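Spore germination protein GerM (Bacillus subtilis subsp. subtilis str. 168, PDB 6GZB) is of uncertain molecular function but affects both sporulation and germination, and is built around two GerMN domains arranged in tandem. Local coordinates at residues G63-Q68 with G184-T189; T202-A207 with Y215-K220. All blocks are in the same frame, centred on the assembly; numbering follows the deposited sequence.

Contact 1: residues G63-Q68 with G184-T189; sequences GYVVAQ and GINLET
Asn186 lays its carboxamide against the rim of the Tyr64 ring, with Asn186 CG 3.7 Å from Tyr64 CD1. CG lies at the ring's edge, near its plane, and the ring and amide planes stand 81° apart. Chi1 of -60°, with CG anti to the carbonyl carbon, sets Asn186 CG beside that edge; the amide beyond it lies by the backbone of Val65. There its two polar ends, which cannot be told apart securely, lie close to Val65 N and O: the atom modelled as ND2 is 2.9 Å from Val65 N. The apolar part of the contact is Ile185 CD1 meeting Val65 CG1 at 3.8 Å. Gln141 of helix 136-147 touches the side chains of both Val65 and Ile185, and its OE1 accepts a hydrogen bond from Asn186 N. In the tandem GerMN fold, the contact joins the start of strand 65-73, in the first GerMN region, to the loop between strands 163-164 and 198-208. Replacing Asn186 with alanine would probably open a gap beside Tyr64 CD1 and leave Val65 N and O without their nearby polar group. The hydroxyl end of Tyr64 is held by a hydrogen bond to Ser245 O, and the side chain also touches Leu247, both residues of the second GerMN region.

Contact 2: residues T202-A207 with Y215-K220; sequences TVYYLA and YVPVTK
Tyr204 and Pro217 cross obliquely, with the proline over one face of the ring: Pro217 CB lies 3.8 Å from the centroid of the Tyr204 ring and 21° off the ring normal, a CH-pi contact displaced toward the rim. Thr202 runs beside the same proline, pointing the same way, and its CG2 approaches Pro217 CB at 3.8 Å. Further along this face Leu206 and Tyr215 also lie side by side. Chi2 of Leu206 (69°) turns its CD1 to within 3.7 Å of Tyr215 CE1. Helix 289-299 packs on Tyr204, Leu206 and Tyr215, and Tyr204 OH hydrogen-bonds to Glu301, just after the helix in sequence.

The backbone beneath is a beta hairpin of strands 198-208 and 213-223, within the second GerMN region; the two segments run antiparallel with their directions 143° apart. Val203 with Val218 and Tyr205 with Val216 are the hydrogen-bonded pairs, each joined by two N-H to O bonds, among them Val216 N to Tyr205 O at 2.8 Å. Pro217 falls between them in a non-hydrogen-bonded pair with Tyr204, where its lack of an N-H costs the pairing nothing.

On the other face Tyr205 meets its neighbours at about a right angle. Its ring edge faces Val218, Tyr205 CD2 to Val218 CG2 being 4.1 Å, while its hydroxyl receives a hydrogen bond from Lys220, Lys220 NZ to Tyr205 OH 2.7 Å. Lys220 NZ also forms a salt bridge with Glu236 of helix 229-239, so the amino group of this buried lysine has both a carboxylate and a phenol as partners.

The loop of contact 1 is fastened directly to a strand of contact 2; the centres of the two contacts lie about 8 Å apart. Ile185 N probably donates a hydrogen bond to Thr219 OG1 at 2.8 Å, and Glu188 N probably another to Thr219 O at 3.1 Å, so one threonine serves the loop through both side chain and backbone. Tyr64 of the other segment reaches the hairpin as well, touching Val216. Along the chain the contacts follow in series, 63-68 with 184-189 closing before 202-207 pairs with 215-220. Together they place the junction of the two GerMN regions near the chain's centre.

Contact 1: residues G63-Q68 with G184-T189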
loop_
_atom_site.group_PDB
_atom_site.type_symbol
_atom_site.label_atom_id
_atom_site.label_comp_id
_atom_site.label_asym_id
_atom_site.label_seq_id
_atom_site.Cartn_x
_atom_site.Cartn_y
_atom_site.Cartn_z
ATOM N N GLY A 63 -11.963 1.034 -8.099
ATOM C CA GLY A 63 -12.314 0.357 -6.851
ATOM C C GLY A 63 -11.140 0.026 -5.932
ATOM O O GLY A 63 -11.340 -0.514 -4.843
ATOM N N TYR A 64 -9.924 0.374 -6.336
ATOM C CA TYR A 64 -8.742 0.049 -5.526
ATOM C C TYR A 64 -8.582 1.025 -4.370
ATOM O O TYR A 64 -8.749 2.236 -4.531
ATOM C CB TYR A 64 -7.469 0.050 -6.367
ATOM C CG TYR A 64 -7.393 -1.079 -7.355
ATOM C CD1 TYR A 64 -6.916 -2.336 -6.982
ATOM C CD2 TYR A 64 -7.781 -0.889 -8.675
ATOM C CE1 TYR A 64 -6.832 -3.369 -7.904
ATOM C CE2 TYR A 64 -7.746 -1.924 -9.587
ATOM C CZ TYR A 64 -7.259 -3.158 -9.206
ATOM O OH TYR A 64 -7.228 -4.178 -10.136
ATOM N N VAL A 65 -8.232 0.489 -3.205
ATOM C CA VAL A 65 -7.762 1.306 -2.099
ATOM C C VAL A 65 -6.304 1.657 -2.352
ATOM O O VAL A 65 -5.475 0.775 -2.555
ATOM C CB VAL A 65 -7.908 0.565 -0.754
ATOM C CG1 VAL A 65 -7.442 1.438 0.400
ATOM C CG2 VAL A 65 -9.350 0.136 -0.561
ATOM N N VAL A 66 -6.009 2.951 -2.370
ATOM C CA VAL A 66 -4.721 3.446 -2.850
ATOM C C VAL A 66 -4.294 4.647 -2.020
ATOM O O VAL A 66 -5.109 5.517 -1.717
ATOM C CB VAL A 66 -4.801 3.952 -4.308
ATOM C CG1 VAL A 66 -3.401 4.230 -4.826
ATOM C CG2 VAL A 66 -5.526 2.961 -5.206
ATOM N N ALA A 67 -3.009 4.720 -1.707
ATOM C CA ALA A 67 -2.453 5.883 -1.022
ATOM C C ALA A 67 -2.468 7.083 -1.968
ATOM O O ALA A 67 -2.054 6.976 -3.116
ATOM C CB ALA A 67 -1.025 5.596 -0.564
ATOM N N GLN A 68 -2.985 8.210 -1.481
ATOM C CA GLN A 68 -2.705 9.507 -2.065
ATOM C C GLN A 68 -2.127 10.427 -1.010
ATOM O O GLN A 68 -2.751 10.666 0.024
ATOM C CB GLN A 68 -3.969 10.120 -2.657
ATOM C CG GLN A 68 -4.471 9.399 -3.894
ATOM C CD GLN A 68 -3.636 9.718 -5.114
ATOM O OE1 GLN A 68 -3.792 10.781 -5.722
ATOM N NE2 GLN A 68 -2.721 8.812 -5.464
ATOM N N GLY A 184 -3.664 -7.456 4.625
ATOM C CA GLY A 184 -3.715 -7.333 3.169
ATOM C C GLY A 184 -4.500 -6.120 2.714
ATOM O O GLY A 184 -5.020 -5.343 3.526
ATOM N N ILE A 185 -4.585 -5.964 1.399
ATOM C CA ILE A 185 -5.255 -4.823 0.795
ATOM C C ILE A 185 -5.578 -5.169 -0.653
ATOM O O ILE A 185 -4.799 -5.860 -1.308
ATOM C CB ILE A 185 -4.372 -3.553 0.879
ATOM C CG1 ILE A 185 -5.122 -2.332 0.358
ATOM C CG2 ILE A 185 -3.070 -3.735 0.120
ATOM C CD1 ILE A 185 -4.527 -1.020 0.835
ATOM N N ASN A 186 -6.763 -4.773 -1.120
ATOM C CA ASN A 186 -7.192 -5.094 -2.478
ATOM C C ASN A 186 -6.969 -6.569 -2.803
ATOM O O ASN A 186 -6.290 -6.908 -3.784
ATOM C CB ASN A 186 -6.428 -4.240 -3.497
ATOM C CG ASN A 186 -6.647 -2.761 -3.304
ATOM O OD1 ASN A 186 -5.702 -1.965 -3.348
ATOM N ND2 ASN A 186 -7.890 -2.379 -3.094
ATOM N N LEU A 187 -7.505 -7.450 -1.970
ATOM C CA LEU A 187 -7.224 -8.887 -2.092
ATOM C C LEU A 187 -7.608 -9.419 -3.465
ATOM O O LEU A 187 -8.736 -9.231 -3.900
ATOM C CB LEU A 187 -7.998 -9.675 -1.023
ATOM C CG LEU A 187 -7.791 -9.235 0.432
ATOM C CD1 LEU A 187 -8.667 -10.069 1.359
ATOM C CD2 LEU A 187 -6.331 -9.323 0.859
ATOM N N GLU A 188 -6.700 -10.142 -4.115
ATOM C CA GLU A 188 -7.041 -10.846 -5.342
ATOM C C GLU A 188 -7.920 -12.038 -5.018
ATOM O O GLU A 188 -7.486 -12.956 -4.330
ATOM C CB GLU A 188 -5.783 -11.327 -6.073
ATOM C CG GLU A 188 -5.211 -10.306 -7.035
ATOM C CD GLU A 188 -4.044 -10.848 -7.835
ATOM O OE1 GLU A 188 -3.517 -10.102 -8.689
ATOM O OE2 GLU A 188 -3.617 -11.991 -7.557
ATOM N N THR A 189 -9.156 -12.010 -5.506
ATOM C CA THR A 189 -10.128 -13.061 -5.211
ATOM C C THR A 189 -10.676 -13.731 -6.468
ATOM O O THR A 189 -11.610 -14.525 -6.385
ATOM C CB THR A 189 -11.333 -12.497 -4.441
ATOM O OG1 THR A 189 -11.884 -11.387 -5.167
ATOM C CG2 THR A 189 -10.920 -12.047 -3.044
#

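Contact 2: residues T202-A207 with Y215-K220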
loop_
_atom_site.group_PDB
_atom_site.type_symbol
_atom_site.label_atom_id
_atom_site.label_comp_id
_atom_site.label_asym_id
_atom_site.label_seq_id
_atom_site.Cartn_x
_atom_site.Cartn_y
_atom_site.Cartn_z
ATOM N N THR A 202 1.911 -8.700 -0.512
ATOM C CA THR A 202 1.518 -7.459 -1.146
ATOM C C THR A 202 2.523 -7.055 -2.201
ATOM O O THR A 202 3.740 -7.091 -1.974
ATOM C CB THR A 202 1.354 -6.348 -0.110
ATOM O OG1 THR A 202 0.218 -6.659 0.702
ATOM C CG2 THR A 202 1.140 -4.994 -0.781
ATOM N N VAL A 203 1.997 -6.746 -3.382
ATOM C CA VAL A 203 2.804 -6.381 -4.543
ATOM C C VAL A 203 2.199 -5.117 -5.156
ATOM O O VAL A 203 0.976 -4.992 -5.263
ATOM C CB VAL A 203 2.774 -7.523 -5.578
ATOM C CG1 VAL A 203 3.441 -7.123 -6.878
ATOM C CG2 VAL A 203 3.421 -8.772 -4.998
ATOM N N TYR A 204 3.053 -4.168 -5.520
ATOM C CA TYR A 204 2.597 -2.900 -6.081
ATOM C C TYR A 204 2.601 -2.928 -7.601
ATOM O O TYR A 204 3.601 -3.278 -8.229
ATOM C CB TYR A 204 3.465 -1.743 -5.593
ATOM C CG TYR A 204 3.143 -1.284 -4.193
ATOM C CD1 TYR A 204 3.682 -1.922 -3.084
ATOM C CD2 TYR A 204 2.336 -0.190 -3.984
ATOM C CE1 TYR A 204 3.416 -1.466 -1.802
ATOM C CE2 TYR A 204 2.060 0.270 -2.713
ATOM C CZ TYR A 204 2.580 -0.388 -1.623
ATOM O OH TYR A 204 2.293 0.082 -0.356
ATOM N N TYR A 205 1.464 -2.570 -8.184
ATOM C CA TYR A 205 1.371 -2.417 -9.617
ATOM C C TYR A 205 1.097 -0.972 -9.961
ATOM O O TYR A 205 0.837 -0.150 -9.085
ATOM C CB TYR A 205 0.273 -3.318 -10.183
ATOM C CG TYR A 205 0.544 -4.782 -9.980
ATOM C CD1 TYR A 205 1.503 -5.436 -10.739
ATOM C CD2 TYR A 205 -0.144 -5.510 -9.024
ATOM C CE1 TYR A 205 1.745 -6.790 -10.565
ATOM C CE2 TYR A 205 0.116 -6.851 -8.816
ATOM C CZ TYR A 205 1.038 -7.492 -9.606
ATOM O OH TYR A 205 1.291 -8.822 -9.391
ATOM N N LEU A 206 1.153 -0.674 -11.252
ATOM C CA LEU A 206 1.074 0.699 -11.732
ATOM C C LEU A 206 -0.317 0.976 -12.282
ATOM O O LEU A 206 -0.969 0.090 -12.840
ATOM C CB LEU A 206 2.143 0.894 -12.805
ATOM C CG LEU A 206 2.358 2.273 -13.412
ATOM C CD1 LEU A 206 2.961 3.236 -12.402
ATOM C CD2 LEU A 206 3.249 2.163 -14.637
ATOM N N ALA A 207 -0.863 2.122 -11.916
ATOM C CA ALA A 207 -2.099 2.610 -12.513
ATOM C C ALA A 207 -1.862 4.046 -12.968
ATOM O O ALA A 207 -0.836 4.645 -12.647
ATOM C CB ALA A 207 -3.233 2.566 -11.514
ATOM N N TYR A 215 0.887 4.074 -7.572
ATOM C CA TYR A 215 1.232 2.703 -7.281
ATOM C C TYR A 215 0.178 2.085 -6.387
ATOM O O TYR A 215 -0.173 2.647 -5.357
ATOM C CB TYR A 215 2.619 2.639 -6.647
ATOM C CG TYR A 215 3.690 3.106 -7.614
ATOM C CD1 TYR A 215 4.219 2.234 -8.558
ATOM C CD2 TYR A 215 4.029 4.448 -7.703
ATOM C CE1 TYR A 215 5.133 2.665 -9.494
ATOM C CE2 TYR A 215 4.938 4.892 -8.646
ATOM C CZ TYR A 215 5.469 3.996 -9.549
ATOM O OH TYR A 215 6.392 4.417 -10.469
ATOM N N VAL A 216 -0.366 0.959 -6.839
ATOM C CA VAL A 216 -1.487 0.310 -6.192
ATOM C C VAL A 216 -1.053 -1.029 -5.597
ATOM O O VAL A 216 -0.516 -1.893 -6.304
ATOM C CB VAL A 216 -2.605 0.028 -7.206
ATOM C CG1 VAL A 216 -3.772 -0.678 -6.528
ATOM C CG2 VAL A 216 -3.051 1.321 -7.867
ATOM N N PRO A 217 -1.244 -1.190 -4.289
ATOM C CA PRO A 217 -0.834 -2.418 -3.615
ATOM C C PRO A 217 -1.927 -3.471 -3.741
ATOM O O PRO A 217 -3.105 -3.152 -3.593
ATOM C CB PRO A 217 -0.684 -1.971 -2.162
ATOM C CG PRO A 217 -1.672 -0.874 -2.003
ATOM C CD PRO A 217 -1.804 -0.203 -3.348
ATOM N N VAL A 218 -1.540 -4.695 -4.075
ATOM C CA VAL A 218 -2.481 -5.794 -4.239
ATOM C C VAL A 218 -1.927 -7.012 -3.503
ATOM O O VAL A 218 -0.773 -7.400 -3.697
ATOM C CB VAL A 218 -2.662 -6.141 -5.731
ATOM C CG1 VAL A 218 -3.467 -7.406 -5.896
ATOM C CG2 VAL A 218 -3.329 -4.988 -6.469
ATOM N N THR A 219 -2.744 -7.609 -2.644
ATOM C CA THR A 219 -2.341 -8.831 -1.944
ATOM C C THR A 219 -2.586 -10.060 -2.820
ATOM O O THR A 219 -3.720 -10.380 -3.157
ATOM C CB THR A 219 -3.107 -8.998 -0.629
ATOM O OG1 THR A 219 -2.906 -7.841 0.191
ATOM C CG2 THR A 219 -2.621 -10.229 0.111
ATOM N N LYS A 220 -1.506 -10.720 -3.213
ATOM C CA LYS A 220 -1.582 -11.916 -4.032
ATOM C C LYS A 220 -1.393 -13.160 -3.169
ATOM O O LYS A 220 -0.971 -13.065 -2.014
ATOM C CB LYS A 220 -0.491 -11.866 -5.099
ATOM C CG LYS A 220 -0.524 -10.583 -5.912
ATOM C CD LYS A 220 0.264 -10.728 -7.194
ATOM C CE LYS A 220 -0.566 -11.418 -8.256
ATOM N NZ LYS A 220 -0.060 -11.122 -9.622
#